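Local coordinates for glycerol dehydrogenase (Schizosaccharomyces pombe, PDB 1TA9), which probably oxidises glycerol to dihydroxyacetone with NAD+ at a zinc-containing active site, and serves in the assimilation of glycerol, at residues V337-L342 and I369-L374. Sequence-based numbering, arbitrary orientation.
Sequences VAYGTL and ITLEEL
In the all-helical part of this iron-containing alcohol dehydrogenase family member, helix 333-347, whose first residue His333 binds the zinc, packs through Tyr339 against the short, weakly bonded helical turn 371-374 and the two residues leading into it. Tyr339 carries most of the contact: its CG stands anti to the backbone N (chi1 -167°), which sends the ring out from the helix and across to the other segment. Leu374 CD1 lies over one ring face, 3.7 Å from the centroid of the Tyr339 ring and 17° off its normal, a CH-pi contact. At the ring's edge, in its plane, Tyr339 CE1 comes within 3.8 Å of Thr370 N, so this edge of the ring abuts the Ile369-Thr370 peptide. Beyond it, Leu371 crosses the tip obliquely, its CG 3.7 Å from Tyr339 OH. That hydroxyl hydrogen-bonds Ile414 O of helix 407-428, so the buried phenol ties three helical elements together. One helical turn after Tyr339, Leu342 CD1 meets Ile369 CG2 at 3.9 Å; Ile369 CG1 takes the crowded position between N and carbonyl carbon, which places CG2 beside the backbone N.

No hydrogen bond crosses between the segments; within 369-374 a small network builds the cap. Thr370 is the N-cap, its OG1 accepting from Glu373 N and donating at 2.8 Å to Glu373 OE2, on the anti lone pair. Ile369 N also reaches Glu373 OE2, at 3.1 Å from above the carboxylate plane, so two donors grip one oxygen, while OE1 takes Phe434 N. Arg284 of the second subunit packs on Leu371. With its side chain about 12 Å from the bound zinc ion, Tyr339 thus joins the helix that starts at a metal ligand to a helical turn N-capped by Thr370.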
ATOM      1  N   VAL B 337     -17.033 -32.295  -7.252  1.00 13.03           N
ATOM      2  CA  VAL B 337     -17.403 -30.973  -6.747  1.00 13.01           C
ATOM      3  C   VAL B 337     -16.376 -29.906  -7.114  1.00 12.65           C
ATOM      4  O   VAL B 337     -16.734 -28.768  -7.425  1.00 12.70           O
ATOM      5  CB  VAL B 337     -17.584 -30.985  -5.209  1.00 12.89           C
ATOM      6  CG1 VAL B 337     -17.681 -29.551  -4.682  1.00 13.06           C
ATOM      7  CG2 VAL B 337     -18.850 -31.744  -4.842  1.00 13.15           C
ATOM      8  N   ALA B 338     -15.100 -30.269  -7.064  1.00 12.38           N
ATOM      9  CA  ALA B 338     -14.044 -29.325  -7.406  1.00 12.12           C
ATOM     10  C   ALA B 338     -14.230 -28.860  -8.850  1.00 11.91           C
ATOM     11  O   ALA B 338     -14.184 -27.660  -9.130  1.00 11.65           O
ATOM     12  CB  ALA B 338     -12.681 -29.975  -7.226  1.00 12.16           C
ATOM     13  N   TYR B 339     -14.442 -29.799  -9.768  1.00 11.20           N
ATOM     14  CA  TYR B 339     -14.643 -29.423 -11.164  1.00 11.02           C
ATOM     15  C   TYR B 339     -15.901 -28.559 -11.256  1.00 10.93           C
ATOM     16  O   TYR B 339     -15.919 -27.548 -11.955  1.00 10.90           O
ATOM     17  CB  TYR B 339     -14.804 -30.661 -12.055  1.00 10.70           C
ATOM     18  CG  TYR B 339     -14.692 -30.346 -13.533  1.00 10.69           C
ATOM     19  CD1 TYR B 339     -13.457 -30.380 -14.181  1.00 10.40           C
ATOM     20  CD2 TYR B 339     -15.813 -29.961 -14.274  1.00 10.55           C
ATOM     21  CE1 TYR B 339     -13.336 -30.039 -15.533  1.00 10.44           C
ATOM     22  CE2 TYR B 339     -15.702 -29.611 -15.626  1.00 10.42           C
ATOM     23  CZ  TYR B 339     -14.463 -29.654 -16.247  1.00 10.54           C
ATOM     24  OH  TYR B 339     -14.351 -29.299 -17.575  1.00 10.52           O
ATOM     25  N   GLY B 340     -16.945 -28.966 -10.538  1.00 10.77           N
ATOM     26  CA  GLY B 340     -18.192 -28.220 -10.540  1.00 10.71           C
ATOM     27  C   GLY B 340     -18.029 -26.802 -10.020  1.00 10.51           C
ATOM     28  O   GLY B 340     -18.749 -25.894 -10.438  1.00 10.38           O
ATOM     29  N   THR B 341     -17.086 -26.612  -9.103  1.00 10.35           N
ATOM     30  CA  THR B 341     -16.829 -25.293  -8.544  1.00 10.33           C
ATOM     31  C   THR B 341     -16.204 -24.410  -9.626  1.00 10.36           C
ATOM     32  O   THR B 341     -16.523 -23.227  -9.730  1.00 10.13           O
ATOM     33  CB  THR B 341     -15.899 -25.385  -7.312  1.00 10.56           C
ATOM     34  OG1 THR B 341     -16.535 -26.187  -6.305  1.00 10.08           O
ATOM     35  CG2 THR B 341     -15.622 -23.996  -6.731  1.00 10.35           C
ATOM     36  N   LEU B 342     -15.324 -24.986 -10.442  1.00 10.27           N
ATOM     37  CA  LEU B 342     -14.710 -24.220 -11.519  1.00 10.35           C
ATOM     38  C   LEU B 342     -15.789 -23.847 -12.527  1.00 10.39           C
ATOM     39  O   LEU B 342     -15.753 -22.768 -13.121  1.00 10.76           O
ATOM     40  CB  LEU B 342     -13.607 -25.026 -12.211  1.00 10.43           C
ATOM     41  CG  LEU B 342     -12.320 -25.264 -11.410  1.00 10.75           C
ATOM     42  CD1 LEU B 342     -11.307 -25.999 -12.286  1.00 10.81           C
ATOM     43  CD2 LEU B 342     -11.741 -23.934 -10.941  1.00 10.45           C
ATOM     44  N   ILE B 369      -8.885 -31.002 -13.000  1.00 11.13           N
ATOM     45  CA  ILE B 369      -9.412 -29.735 -13.494  1.00 11.40           C
ATOM     46  C   ILE B 369      -9.706 -29.777 -14.984  1.00 11.41           C
ATOM     47  O   ILE B 369     -10.012 -28.752 -15.589  1.00 11.66           O
ATOM     48  CB  ILE B 369      -8.443 -28.564 -13.224  1.00 11.40           C
ATOM     49  CG1 ILE B 369      -7.100 -28.812 -13.917  1.00 11.30           C
ATOM     50  CG2 ILE B 369      -8.268 -28.380 -11.724  1.00 11.67           C
ATOM     51  CD1 ILE B 369      -6.145 -27.627 -13.840  1.00 11.45           C
ATOM     52  N   THR B 370      -9.613 -30.964 -15.573  1.00 11.58           N
ATOM     53  CA  THR B 370      -9.882 -31.139 -16.997  1.00 11.95           C
ATOM     54  C   THR B 370     -10.741 -32.375 -17.218  1.00 12.24           C
ATOM     55  O   THR B 370     -10.775 -33.271 -16.375  1.00 12.03           O
ATOM     56  CB  THR B 370      -8.581 -31.319 -17.804  1.00 12.12           C
ATOM     57  OG1 THR B 370      -7.861 -32.452 -17.304  1.00 11.67           O
ATOM     58  CG2 THR B 370      -7.707 -30.079 -17.692  1.00 12.14           C
ATOM     59  N   LEU B 371     -11.430 -32.420 -18.355  1.00 12.39           N
ATOM     60  CA  LEU B 371     -12.279 -33.560 -18.693  1.00 12.84           C
ATOM     61  C   LEU B 371     -11.418 -34.813 -18.840  1.00 13.42           C
ATOM     62  O   LEU B 371     -11.855 -35.925 -18.528  1.00 13.17           O
ATOM     63  CB  LEU B 371     -13.040 -33.281 -19.996  1.00 12.49           C
ATOM     64  CG  LEU B 371     -14.090 -32.166 -19.919  1.00 12.15           C
ATOM     65  CD1 LEU B 371     -14.592 -31.812 -21.313  1.00 12.20           C
ATOM     66  CD2 LEU B 371     -15.245 -32.621 -19.028  1.00 11.63           C
ATOM     67  N   GLU B 372     -10.190 -34.622 -19.317  1.00 14.22           N
ATOM     68  CA  GLU B 372      -9.257 -35.727 -19.492  1.00 15.23           C
ATOM     69  C   GLU B 372      -9.018 -36.397 -18.140  1.00 14.84           C
ATOM     70  O   GLU B 372      -9.128 -37.615 -18.016  1.00 14.34           O
ATOM     71  CB  GLU B 372      -7.926 -35.216 -20.058  1.00 16.99           C
ATOM     72  CG  GLU B 372      -6.871 -36.302 -20.254  1.00 19.90           C
ATOM     73  CD  GLU B 372      -7.081 -37.118 -21.524  1.00 21.90           C
ATOM     74  OE1 GLU B 372      -6.557 -38.249 -21.602  1.00 23.57           O
ATOM     75  OE2 GLU B 372      -7.757 -36.627 -22.454  1.00 23.33           O
ATOM     76  N   GLU B 373      -8.705 -35.593 -17.126  1.00 14.50           N
ATOM     77  CA  GLU B 373      -8.445 -36.130 -15.793  1.00 14.39           C
ATOM     78  C   GLU B 373      -9.690 -36.761 -15.178  1.00 14.23           C
ATOM     79  O   GLU B 373      -9.595 -37.764 -14.466  1.00 13.78           O
ATOM     80  CB  GLU B 373      -7.908 -35.035 -14.873  1.00 14.51           C
ATOM     81  CG  GLU B 373      -6.628 -34.398 -15.379  1.00 14.91           C
ATOM     82  CD  GLU B 373      -6.194 -33.231 -14.527  1.00 15.20           C
ATOM     83  OE1 GLU B 373      -5.398 -33.442 -13.589  1.00 15.25           O
ATOM     84  OE2 GLU B 373      -6.671 -32.103 -14.789  1.00 15.16           O
ATOM     85  N   LEU B 374     -10.853 -36.171 -15.447  1.00 14.08           N
ATOM     86  CA  LEU B 374     -12.105 -36.710 -14.925  1.00 14.11           C
ATOM     87  C   LEU B 374     -12.372 -38.082 -15.536  1.00 14.36           C
ATOM     88  O   LEU B 374     -13.200 -38.839 -15.036  1.00 14.12           O
ATOM     89  CB  LEU B 374     -13.276 -35.781 -15.250  1.00 14.09           C
ATOM     90  CG  LEU B 374     -13.369 -34.465 -14.476  1.00 14.22           C
ATOM     91  CD1 LEU B 374     -14.605 -33.706 -14.926  1.00 14.36           C
ATOM     92  CD2 LEU B 374     -13.438 -34.749 -12.975  1.00 14.27           C
TER